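Local coordinates for divalent-cation tolerance protein CutA (Pyrococcus horikoshii, PDB 1UKU), which is involved in resistance toward heavy metals and, as a homotrimer, binds a copper ion in the interface between two trimers, at residues Y5-E15 / A30-F38; K56-E64 / Y92-K102. All coordinates share one frame; numbering follows the deposited sequence.

Contact 1. Residues Y5-E15 / A30-F38; sequences YTTFPDWESAE and ANLREHRAF
Ala-14 packs on Leu-32 where the helical segment 11-15 runs nearly antiparallel to strand 30-38, at 162°, whereas Thr-7 meets His-35 where strand 5-8 crosses that strand at 68°. The six-membered end of the Trp-11 indole slides past Leu-32, Trp-11 CZ3 lying 3.6 Å from Leu-32 CB. Its pyrrole N-H turns outward to Glu-34: Trp-11 NE1 to Glu-34 OE1 is 2.9 Å and nearly straight, with the oxygen in the ring plane and offering its anti lone pair. Tryptophan suits this border, apolar against leucine and polar at one edge; its ring also makes a cation-pi contact with Arg-36 of the third subunit. Ala-14 CB sits 3.9 Å from Leu-32 CD2, a small residue that lets the helix lie close. This is the beta-alpha-beta crossover of the ferredoxin-like fold, with strand 44-57 between strands 2-8 and 29-41. Arg-33 bends at chi2 (-70°), and its NH1 donates in plane to His-35 ND1 at 2.8 Å. Thr-7 CG2 touches the edge of that imidazole, 3.5 Å from His-35 CE1, while His-35 NE2 is hydrogen-bonded to Glu-50. Tyr-5 OH takes a weak bond from Arg-33 NH2 (3.1 Å), but pairs chiefly with Asn-31 of the second subunit.

Contact 2. Residues K56-E64 / Y92-K102; sequences KTREDLWEE and YLKWLIEETKK
Arg-58 runs antiparallel alongside Thr-100 where the end of strand 44-57 and the turn after it face helix 90-99 and the C-terminal tail. From CB, with CG held beside the backbone N, CG and CD run past Thr-100 OG1 and touch apolar groups: Arg-58 CG lies 3.7 Å from Leu-96 CD2, and Arg-58 CD 4.0 Å from Ile-97 CG1. A bend at chi3 (-50°) then turns the guanidinium to its polar partners. Arg-58 NE donates to Asp-60 OD1 at 2.8 Å and NH2 to OD2 of the same carboxylate, a side-on salt bridge through both syn lone pairs. At the far end NH1 and NH2 converge on one acceptor, Lys-101 O, 2.8 Å from Arg-58 NH1. NH1 also makes a weak bond to Thr-100 OG1, which itself donates to Leu-96 O. Leu-61 CD1 covers one guanidinium face, 3.8 Å above its centre.

Toward the sheet, Leu-96 CD1 lies 4.0 Å from Lys-56 CB, joining the C-terminal helix 90-99, an addition to the ferredoxin-like core, to strand 44-57. Lys-101 and the extended Glu-64 reach toward each other and close a salt bridge, Glu-64 OE1 to Lys-101 NZ 2.8 Å. Arginine suits its place: one flat cation can serve a carboxylate and a carbonyl at once; Asp-60 probably balances its charge, and the paired grip on Lys-101 O probably helps to hold the tail against the subunit.

Overall arrangement
Along the chain contact 1 precedes contact 2; their centres lie about 21 Å apart on opposite sides of the subunit's centre. Both reach the same antiparallel sheet: contact 1 sets strand 2-8 and the first turn of helix 11-23 against strand 29-41, and contact 2 joins the end of strand 44-57 and the start of helix 62-72 to helix 90-99. They meet where Asn-31 packs against Lys-56. Both touch the third subunit, and the outer edge of strand 29-41 pairs with it at 30-32 and with the second at 36-38. Contact 1 lies toward the copper end, the side chain of His-35 about 9 Å from the copper ion; contact 2 lies away from it, at the C-terminus.

Contact 1. Residues Y5-E15 / A30-F38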
loop_
_atom_site.group_PDB
_atom_site.type_symbol
_atom_site.label_atom_id
_atom_site.label_comp_id
_atom_site.label_asym_id
_atom_site.label_seq_id
_atom_site.Cartn_x
_atom_site.Cartn_y
_atom_site.Cartn_z
ATOM N N TYR A 5 -0.651 -8.590 0.790
ATOM C CA TYR A 5 -1.901 -7.874 0.529
ATOM C C TYR A 5 -2.929 -8.865 -0.028
ATOM O O TYR A 5 -2.655 -9.640 -0.936
ATOM C CB TYR A 5 -1.679 -6.749 -0.472
ATOM C CG TYR A 5 -2.865 -5.854 -0.776
ATOM C CD1 TYR A 5 -3.400 -5.042 0.196
ATOM C CD2 TYR A 5 -3.452 -5.814 -2.056
ATOM C CE1 TYR A 5 -4.487 -4.195 -0.070
ATOM C CE2 TYR A 5 -4.550 -4.961 -2.329
ATOM C CZ TYR A 5 -5.043 -4.154 -1.324
ATOM O OH TYR A 5 -6.098 -3.294 -1.579
ATOM N N THR A 6 -4.140 -8.820 0.507
ATOM C CA THR A 6 -5.277 -9.555 -0.014
ATOM C C THR A 6 -6.521 -8.696 0.190
ATOM O O THR A 6 -6.486 -7.687 0.876
ATOM C CB THR A 6 -5.372 -10.947 0.647
ATOM O OG1 THR A 6 -6.379 -11.715 -0.038
ATOM C CG2 THR A 6 -5.747 -10.908 2.105
ATOM N N THR A 7 -7.608 -9.059 -0.462
ATOM C CA THR A 7 -8.840 -8.322 -0.332
ATOM C C THR A 7 -9.942 -9.264 0.017
ATOM O O THR A 7 -9.885 -10.442 -0.312
ATOM C CB THR A 7 -9.206 -7.535 -1.584
ATOM O OG1 THR A 7 -9.672 -8.429 -2.618
ATOM C CG2 THR A 7 -8.024 -6.786 -2.150
ATOM N N PHE A 8 -10.941 -8.723 0.689
ATOM C CA PHE A 8 -12.097 -9.487 1.200
ATOM C C PHE A 8 -13.399 -8.787 0.839
ATOM O O PHE A 8 -13.422 -7.578 0.675
ATOM C CB PHE A 8 -12.047 -9.620 2.732
ATOM C CG PHE A 8 -10.878 -10.396 3.254
ATOM C CD1 PHE A 8 -10.927 -11.778 3.298
ATOM C CD2 PHE A 8 -9.707 -9.746 3.698
ATOM C CE1 PHE A 8 -9.868 -12.504 3.784
ATOM C CE2 PHE A 8 -8.632 -10.502 4.196
ATOM C CZ PHE A 8 -8.717 -11.885 4.213
ATOM N N PRO A 9 -14.483 -9.544 0.708
ATOM C CA PRO A 9 -15.766 -8.946 0.343
ATOM C C PRO A 9 -16.424 -8.103 1.434
ATOM O O PRO A 9 -17.215 -7.233 1.063
ATOM C CB PRO A 9 -16.588 -10.162 -0.061
ATOM C CG PRO A 9 -16.033 -11.233 0.773
ATOM C CD PRO A 9 -14.533 -11.005 0.697
ATOM N N ASP A 10 -16.112 -8.298 2.713
ATOM C CA ASP A 10 -16.461 -7.291 3.724
ATOM C C ASP A 10 -15.712 -7.608 5.012
ATOM O O ASP A 10 -14.770 -8.424 5.032
ATOM C CB ASP A 10 -17.977 -7.168 4.011
ATOM C CG ASP A 10 -18.381 -5.782 4.605
ATOM O OD1 ASP A 10 -18.337 -4.775 3.866
ATOM O OD2 ASP A 10 -18.799 -5.616 5.792
ATOM N N TRP A 11 -16.137 -6.934 6.075
ATOM C CA TRP A 11 -15.427 -6.888 7.308
ATOM C C TRP A 11 -15.505 -8.182 8.068
ATOM O O TRP A 11 -14.535 -8.542 8.754
ATOM C CB TRP A 11 -16.020 -5.755 8.168
ATOM C CG TRP A 11 -15.544 -4.406 7.769
ATOM C CD1 TRP A 11 -16.184 -3.514 6.983
ATOM C CD2 TRP A 11 -14.277 -3.846 8.079
ATOM N NE1 TRP A 11 -15.410 -2.399 6.810
ATOM C CE2 TRP A 11 -14.214 -2.594 7.463
ATOM C CE3 TRP A 11 -13.181 -4.285 8.837
ATOM C CZ2 TRP A 11 -13.090 -1.764 7.589
ATOM C CZ3 TRP A 11 -12.090 -3.470 8.964
ATOM C CH2 TRP A 11 -12.041 -2.237 8.341
ATOM N N GLU A 12 -16.634 -8.881 8.027
ATOM C CA GLU A 12 -16.767 -10.103 8.818
ATOM C C GLU A 12 -15.783 -11.156 8.343
ATOM O O GLU A 12 -15.091 -11.737 9.152
ATOM C CB GLU A 12 -18.186 -10.643 8.802
ATOM C CG GLU A 12 -18.420 -11.837 9.718
ATOM C CD GLU A 12 -18.305 -11.520 11.199
ATOM O OE1 GLU A 12 -18.580 -10.369 11.641
ATOM O OE2 GLU A 12 -17.900 -12.454 11.930
ATOM N N SER A 13 -15.702 -11.387 7.037
ATOM C CA SER A 13 -14.735 -12.328 6.507
ATOM C C SER A 13 -13.309 -11.839 6.749
ATOM O O SER A 13 -12.461 -12.616 7.142
ATOM C CB SER A 13 -14.936 -12.618 5.023
ATOM O OG SER A 13 -14.947 -11.458 4.232
ATOM N N ALA A 14 -13.027 -10.568 6.515
ATOM C CA ALA A 14 -11.690 -10.063 6.688
ATOM C C ALA A 14 -11.243 -10.287 8.141
ATOM O O ALA A 14 -10.131 -10.745 8.387
ATOM C CB ALA A 14 -11.662 -8.603 6.338
ATOM N N GLU A 15 -12.089 -9.917 9.096
ATOM C CA GLU A 15 -11.710 -10.029 10.506
ATOM C C GLU A 15 -11.595 -11.488 10.929
ATOM O O GLU A 15 -10.669 -11.836 11.659
ATOM C CB GLU A 15 -12.735 -9.306 11.396
ATOM C CG GLU A 15 -12.604 -7.795 11.345
ATOM C CD GLU A 15 -13.397 -7.092 12.416
ATOM O OE1 GLU A 15 -13.727 -5.903 12.193
ATOM O OE2 GLU A 15 -13.611 -7.692 13.480
ATOM N N ALA A 30 -2.199 -7.094 11.143
ATOM C CA ALA A 30 -2.987 -6.781 9.966
ATOM C C ALA A 30 -3.511 -5.342 10.062
ATOM O O ALA A 30 -3.816 -4.871 11.147
ATOM C CB ALA A 30 -4.094 -7.735 9.825
ATOM N N ASN A 31 -3.547 -4.646 8.929
ATOM C CA ASN A 31 -4.179 -3.342 8.813
ATOM C C ASN A 31 -5.301 -3.493 7.759
ATOM O O ASN A 31 -5.032 -3.874 6.623
ATOM C CB ASN A 31 -3.192 -2.288 8.325
ATOM C CG ASN A 31 -2.077 -1.946 9.296
ATOM O OD1 ASN A 31 -1.178 -1.206 8.888
ATOM N ND2 ASN A 31 -2.133 -2.393 10.556
ATOM N N LEU A 32 -6.534 -3.213 8.151
ATOM C CA LEU A 32 -7.714 -3.407 7.298
ATOM C C LEU A 32 -8.339 -2.077 6.989
ATOM O O LEU A 32 -8.555 -1.275 7.879
ATOM C CB LEU A 32 -8.757 -4.277 7.982
ATOM C CG LEU A 32 -8.477 -5.795 8.008
ATOM C CD1 LEU A 32 -7.089 -6.203 8.475
ATOM C CD2 LEU A 32 -9.567 -6.497 8.812
ATOM N N ARG A 33 -8.690 -1.851 5.737
ATOM C CA ARG A 33 -9.401 -0.629 5.343
ATOM C C ARG A 33 -10.213 -0.883 4.075
ATOM O O ARG A 33 -9.830 -1.661 3.223
ATOM C CB ARG A 33 -8.478 0.585 5.175
ATOM C CG ARG A 33 -7.784 0.715 3.838
ATOM C CD ARG A 33 -6.754 -0.281 3.615
ATOM N NE ARG A 33 -6.136 -0.206 2.268
ATOM C CZ ARG A 33 -6.639 -0.699 1.142
ATOM N NH1 ARG A 33 -7.821 -1.257 1.108
ATOM N NH2 ARG A 33 -5.928 -0.646 0.021
ATOM N N GLU A 34 -11.359 -0.233 3.993
ATOM C CA GLU A 34 -12.226 -0.325 2.825
ATOM C C GLU A 34 -11.591 0.222 1.545
ATOM O O GLU A 34 -10.799 1.163 1.567
ATOM C CB GLU A 34 -13.550 0.402 3.130
ATOM C CG GLU A 34 -14.402 -0.316 4.163
ATOM C CD GLU A 34 -15.587 0.516 4.647
ATOM O OE1 GLU A 34 -16.168 0.171 5.714
ATOM O OE2 GLU A 34 -15.957 1.514 3.976
ATOM N N HIS A 35 -12.013 -0.362 0.425
ATOM C CA HIS A 35 -11.754 0.247 -0.877
ATOM C C HIS A 35 -12.844 -0.175 -1.836
ATOM O O HIS A 35 -13.656 -1.050 -1.522
ATOM C CB HIS A 35 -10.364 -0.107 -1.425
ATOM C CG HIS A 35 -10.183 -1.560 -1.729
ATOM N ND1 HIS A 35 -9.256 -2.352 -1.087
ATOM C CD2 HIS A 35 -10.794 -2.356 -2.641
ATOM C CE1 HIS A 35 -9.359 -3.591 -1.548
ATOM N NE2 HIS A 35 -10.261 -3.615 -2.512
ATOM N N ARG A 36 -12.869 0.467 -2.986
ATOM C CA ARG A 36 -13.751 0.090 -4.088
ATOM C C ARG A 36 -12.904 -0.532 -5.178
ATOM O O ARG A 36 -11.905 0.051 -5.662
ATOM C CB ARG A 36 -14.507 1.313 -4.602
ATOM C CG ARG A 36 -15.529 1.785 -3.568
ATOM C CD ARG A 36 -16.105 3.119 -3.861
ATOM N NE ARG A 36 -17.307 3.353 -3.070
ATOM C CZ ARG A 36 -17.341 3.856 -1.845
ATOM N NH1 ARG A 36 -16.227 4.201 -1.200
ATOM N NH2 ARG A 36 -18.529 4.021 -1.250
ATOM N N ALA A 37 -13.276 -1.734 -5.588
ATOM C CA ALA A 37 -12.541 -2.485 -6.598
ATOM C C ALA A 37 -13.253 -2.400 -7.953
ATOM O O ALA A 37 -14.455 -2.457 -8.009
ATOM C CB ALA A 37 -12.390 -3.928 -6.201
ATOM N N PHE A 38 -12.486 -2.283 -9.018
ATOM C CA PHE A 38 -12.964 -2.272 -10.378
ATOM C C PHE A 38 -12.187 -3.285 -11.171
ATOM O O PHE A 38 -10.958 -3.346 -11.096
ATOM C CB PHE A 38 -12.811 -0.895 -10.999
ATOM C CG PHE A 38 -13.604 0.159 -10.307
ATOM C CD1 PHE A 38 -13.129 0.763 -9.160
ATOM C CD2 PHE A 38 -14.832 0.531 -10.793
ATOM C CE1 PHE A 38 -13.872 1.696 -8.492
ATOM C CE2 PHE A 38 -15.590 1.495 -10.117
ATOM C CZ PHE A 38 -15.087 2.063 -8.968
#

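Contact 2. Residues K56-E64 / Y92-K102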
loop_
_atom_site.group_PDB
_atom_site.type_symbol
_atom_site.label_atom_id
_atom_site.label_comp_id
_atom_site.label_asym_id
_atom_site.label_seq_id
_atom_site.Cartn_x
_atom_site.Cartn_y
_atom_site.Cartn_z
ATOM N N LYS A 56 1.545 -8.431 7.897
ATOM C CA LYS A 56 2.994 -8.308 8.117
ATOM C C LYS A 56 3.485 -9.599 8.736
ATOM O O LYS A 56 2.949 -10.060 9.730
ATOM C CB LYS A 56 3.307 -7.094 9.001
ATOM C CG LYS A 56 2.679 -5.776 8.458
ATOM C CD LYS A 56 2.691 -4.588 9.438
ATOM C CE LYS A 56 1.309 -3.852 9.570
ATOM N NZ LYS A 56 0.277 -4.431 10.589
ATOM N N THR A 57 4.517 -10.213 8.137
ATOM C CA THR A 57 5.039 -11.474 8.695
ATOM C C THR A 57 6.498 -11.680 8.269
ATOM O O THR A 57 7.101 -10.805 7.666
ATOM C CB THR A 57 4.135 -12.667 8.332
ATOM O OG1 THR A 57 4.481 -13.799 9.158
ATOM C CG2 THR A 57 4.323 -13.103 6.886
ATOM N N ARG A 58 7.048 -12.837 8.630
ATOM C CA ARG A 58 8.393 -13.207 8.230
ATOM C C ARG A 58 8.429 -13.810 6.855
ATOM O O ARG A 58 7.521 -14.497 6.445
ATOM C CB ARG A 58 9.001 -14.229 9.194
ATOM C CG ARG A 58 9.007 -13.846 10.654
ATOM C CD ARG A 58 9.960 -14.705 11.461
ATOM N NE ARG A 58 9.782 -16.128 11.230
ATOM C CZ ARG A 58 9.191 -16.966 12.065
ATOM N NH1 ARG A 58 8.608 -16.518 13.193
ATOM N NH2 ARG A 58 9.106 -18.255 11.756
ATOM N N GLU A 59 9.546 -13.618 6.166
ATOM C CA GLU A 59 9.747 -14.246 4.863
ATOM C C GLU A 59 9.552 -15.755 4.869
ATOM O O GLU A 59 8.942 -16.327 3.965
ATOM C CB GLU A 59 11.177 -14.052 4.385
ATOM C CG GLU A 59 11.491 -12.706 3.854
ATOM C CD GLU A 59 11.894 -11.737 4.916
ATOM O OE1 GLU A 59 11.655 -12.067 6.119
ATOM O OE2 GLU A 59 12.498 -10.698 4.535
ATOM N N ASP A 60 10.114 -16.424 5.883
ATOM C CA ASP A 60 10.100 -17.877 5.915
ATOM C C ASP A 60 8.701 -18.456 6.109
ATOM O O ASP A 60 8.491 -19.620 5.874
ATOM C CB ASP A 60 11.052 -18.433 6.993
ATOM C CG ASP A 60 10.618 -18.062 8.387
ATOM O OD1 ASP A 60 10.959 -16.953 8.813
ATOM O OD2 ASP A 60 9.909 -18.835 9.054
ATOM N N LEU A 61 7.731 -17.624 6.514
ATOM C CA LEU A 61 6.362 -18.069 6.689
ATOM C C LEU A 61 5.480 -17.887 5.425
ATOM O O LEU A 61 4.314 -18.255 5.444
ATOM C CB LEU A 61 5.722 -17.365 7.897
ATOM C CG LEU A 61 6.318 -17.721 9.272
ATOM C CD1 LEU A 61 5.740 -16.862 10.342
ATOM C CD2 LEU A 61 6.009 -19.148 9.587
ATOM N N TRP A 62 6.035 -17.353 4.349
ATOM C CA TRP A 62 5.242 -17.030 3.148
ATOM C C TRP A 62 4.437 -18.214 2.618
ATOM O O TRP A 62 3.251 -18.100 2.399
ATOM C CB TRP A 62 6.128 -16.468 2.047
ATOM C CG TRP A 62 5.521 -16.469 0.688
ATOM C CD1 TRP A 62 6.025 -17.077 -0.414
ATOM C CD2 TRP A 62 4.335 -15.794 0.269
ATOM N NE1 TRP A 62 5.213 -16.844 -1.502
ATOM C CE2 TRP A 62 4.150 -16.081 -1.104
ATOM C CE3 TRP A 62 3.370 -15.025 0.921
ATOM C CZ2 TRP A 62 3.083 -15.570 -1.845
ATOM C CZ3 TRP A 62 2.290 -14.539 0.175
ATOM C CH2 TRP A 62 2.160 -14.811 -1.186
ATOM N N GLU A 63 5.070 -19.354 2.364
ATOM C CA GLU A 63 4.348 -20.447 1.717
ATOM C C GLU A 63 3.239 -20.999 2.612
ATOM O O GLU A 63 2.145 -21.281 2.154
ATOM C CB GLU A 63 5.305 -21.581 1.250
ATOM C CG GLU A 63 6.213 -21.187 0.086
ATOM C CD GLU A 63 5.475 -20.777 -1.181
ATOM O OE1 GLU A 63 4.254 -21.021 -1.327
ATOM O OE2 GLU A 63 6.159 -20.204 -2.062
ATOM N N GLU A 64 3.527 -21.124 3.902
ATOM C CA GLU A 64 2.534 -21.589 4.833
ATOM C C GLU A 64 1.383 -20.597 4.917
ATOM O O GLU A 64 0.234 -20.980 4.994
ATOM C CB GLU A 64 3.188 -21.819 6.204
ATOM C CG GLU A 64 2.283 -22.487 7.213
ATOM C CD GLU A 64 2.987 -22.862 8.506
ATOM O OE1 GLU A 64 2.278 -23.423 9.356
ATOM O OE2 GLU A 64 4.195 -22.571 8.677
ATOM N N TYR A 92 10.966 -3.024 15.685
ATOM C CA TYR A 92 9.754 -3.572 15.128
ATOM C C TYR A 92 9.976 -4.990 14.590
ATOM O O TYR A 92 9.161 -5.889 14.804
ATOM C CB TYR A 92 9.191 -2.667 14.034
ATOM C CG TYR A 92 7.880 -3.183 13.522
ATOM C CD1 TYR A 92 6.718 -2.938 14.213
ATOM C CD2 TYR A 92 7.816 -3.971 12.382
ATOM C CE1 TYR A 92 5.507 -3.433 13.750
ATOM C CE2 TYR A 92 6.627 -4.481 11.937
ATOM C CZ TYR A 92 5.483 -4.182 12.607
ATOM O OH TYR A 92 4.276 -4.696 12.154
ATOM N N LEU A 93 11.071 -5.177 13.861
ATOM C CA LEU A 93 11.375 -6.481 13.319
ATOM C C LEU A 93 11.489 -7.514 14.433
ATOM O O LEU A 93 10.960 -8.601 14.322
ATOM C CB LEU A 93 12.647 -6.437 12.485
ATOM C CG LEU A 93 13.018 -7.734 11.787
ATOM C CD1 LEU A 93 11.919 -8.217 10.833
ATOM C CD2 LEU A 93 14.315 -7.437 11.064
ATOM N N LYS A 94 12.136 -7.150 15.531
ATOM C CA LYS A 94 12.280 -8.076 16.665
ATOM C C LYS A 94 10.926 -8.467 17.247
ATOM O O LYS A 94 10.678 -9.635 17.545
ATOM C CB LYS A 94 13.166 -7.466 17.744
ATOM C CG LYS A 94 13.452 -8.392 18.902
ATOM C CD LYS A 94 14.117 -9.675 18.408
ATOM C CE LYS A 94 14.806 -10.436 19.534
ATOM N NZ LYS A 94 16.212 -9.986 19.686
ATOM N N TRP A 95 10.046 -7.485 17.380
ATOM C CA TRP A 95 8.700 -7.728 17.858
ATOM C C TRP A 95 7.949 -8.661 16.904
ATOM O O TRP A 95 7.322 -9.596 17.317
ATOM C CB TRP A 95 7.950 -6.388 17.999
ATOM C CG TRP A 95 6.503 -6.561 18.336
ATOM C CD1 TRP A 95 5.966 -6.809 19.569
ATOM C CD2 TRP A 95 5.405 -6.530 17.427
ATOM N NE1 TRP A 95 4.599 -6.940 19.481
ATOM C CE2 TRP A 95 4.226 -6.752 18.175
ATOM C CE3 TRP A 95 5.288 -6.328 16.050
ATOM C CZ2 TRP A 95 2.975 -6.793 17.581
ATOM C CZ3 TRP A 95 4.028 -6.360 15.477
ATOM C CH2 TRP A 95 2.910 -6.598 16.226
ATOM N N LEU A 96 8.037 -8.398 15.611
ATOM C CA LEU A 96 7.338 -9.230 14.649
ATOM C C LEU A 96 7.818 -10.684 14.700
ATOM O O LEU A 96 7.018 -11.618 14.598
ATOM C CB LEU A 96 7.519 -8.621 13.252
ATOM C CG LEU A 96 7.026 -9.420 12.045
ATOM C CD1 LEU A 96 6.537 -8.444 10.990
ATOM C CD2 LEU A 96 8.080 -10.346 11.472
ATOM N N ILE A 97 9.136 -10.881 14.842
ATOM C CA ILE A 97 9.680 -12.239 14.966
ATOM C C ILE A 97 9.180 -12.901 16.265
ATOM O O ILE A 97 8.774 -14.065 16.284
ATOM C CB ILE A 97 11.213 -12.180 14.916
ATOM C CG1 ILE A 97 11.678 -11.784 13.517
ATOM C CG2 ILE A 97 11.837 -13.533 15.330
ATOM C CD1 ILE A 97 13.149 -11.394 13.438
ATOM N N GLU A 98 9.168 -12.137 17.337
ATOM C CA GLU A 98 8.704 -12.659 18.631
ATOM C C GLU A 98 7.265 -13.114 18.553
ATOM O O GLU A 98 6.891 -14.110 19.174
ATOM C CB GLU A 98 8.884 -11.626 19.728
ATOM C CG GLU A 98 10.340 -11.473 20.100
ATOM C CD GLU A 98 10.633 -10.267 20.960
ATOM O OE1 GLU A 98 11.818 -10.125 21.343
ATOM O OE2 GLU A 98 9.703 -9.478 21.262
ATOM N N GLU A 99 6.449 -12.388 17.784
ATOM C CA GLU A 99 5.005 -12.641 17.743
ATOM C C GLU A 99 4.576 -13.678 16.716
ATOM O O GLU A 99 3.407 -14.043 16.663
ATOM C CB GLU A 99 4.264 -11.325 17.483
ATOM C CG GLU A 99 4.425 -10.274 18.585
ATOM C CD GLU A 99 3.819 -10.629 19.958
ATOM O OE1 GLU A 99 4.013 -9.788 20.864
ATOM O OE2 GLU A 99 3.187 -11.700 20.203
ATOM N N THR A 100 5.498 -14.191 15.916
ATOM C CA THR A 100 5.135 -15.176 14.908
ATOM C C THR A 100 5.682 -16.561 15.287
ATOM O O THR A 100 6.641 -16.667 16.063
ATOM C CB THR A 100 5.600 -14.741 13.514
ATOM O OG1 THR A 100 6.936 -14.217 13.540
ATOM C CG2 THR A 100 4.703 -13.580 13.023
ATOM N N LYS A 101 5.094 -17.592 14.709
ATOM C CA LYS A 101 5.296 -18.963 15.149
ATOM C C LYS A 101 6.715 -19.430 14.883
ATOM O O LYS A 101 7.393 -18.960 13.964
ATOM C CB LYS A 101 4.283 -19.909 14.512
ATOM C CG LYS A 101 4.510 -20.145 13.041
ATOM C CD LYS A 101 3.452 -21.082 12.436
ATOM C CE LYS A 101 3.725 -22.547 12.703
ATOM N NZ LYS A 101 2.674 -23.455 12.104
ATOM N N LYS A 102 7.160 -20.363 15.718
ATOM C CA LYS A 102 8.524 -20.872 15.640
ATOM C C LYS A 102 8.578 -22.373 15.515
ATOM O O LYS A 102 7.988 -22.896 14.569
ATOM C CB LYS A 102 9.320 -20.407 16.861
ATOM C CG LYS A 102 9.510 -18.917 16.852
ATOM C CD LYS A 102 9.873 -18.328 18.192
ATOM C CE LYS A 102 9.858 -16.814 18.044
ATOM N NZ LYS A 102 8.455 -16.345 18.040
ATOM O OXT LYS A 102 9.247 -23.003 16.341
HETATM O O HOH W 1 2.028 -2.123 12.343
#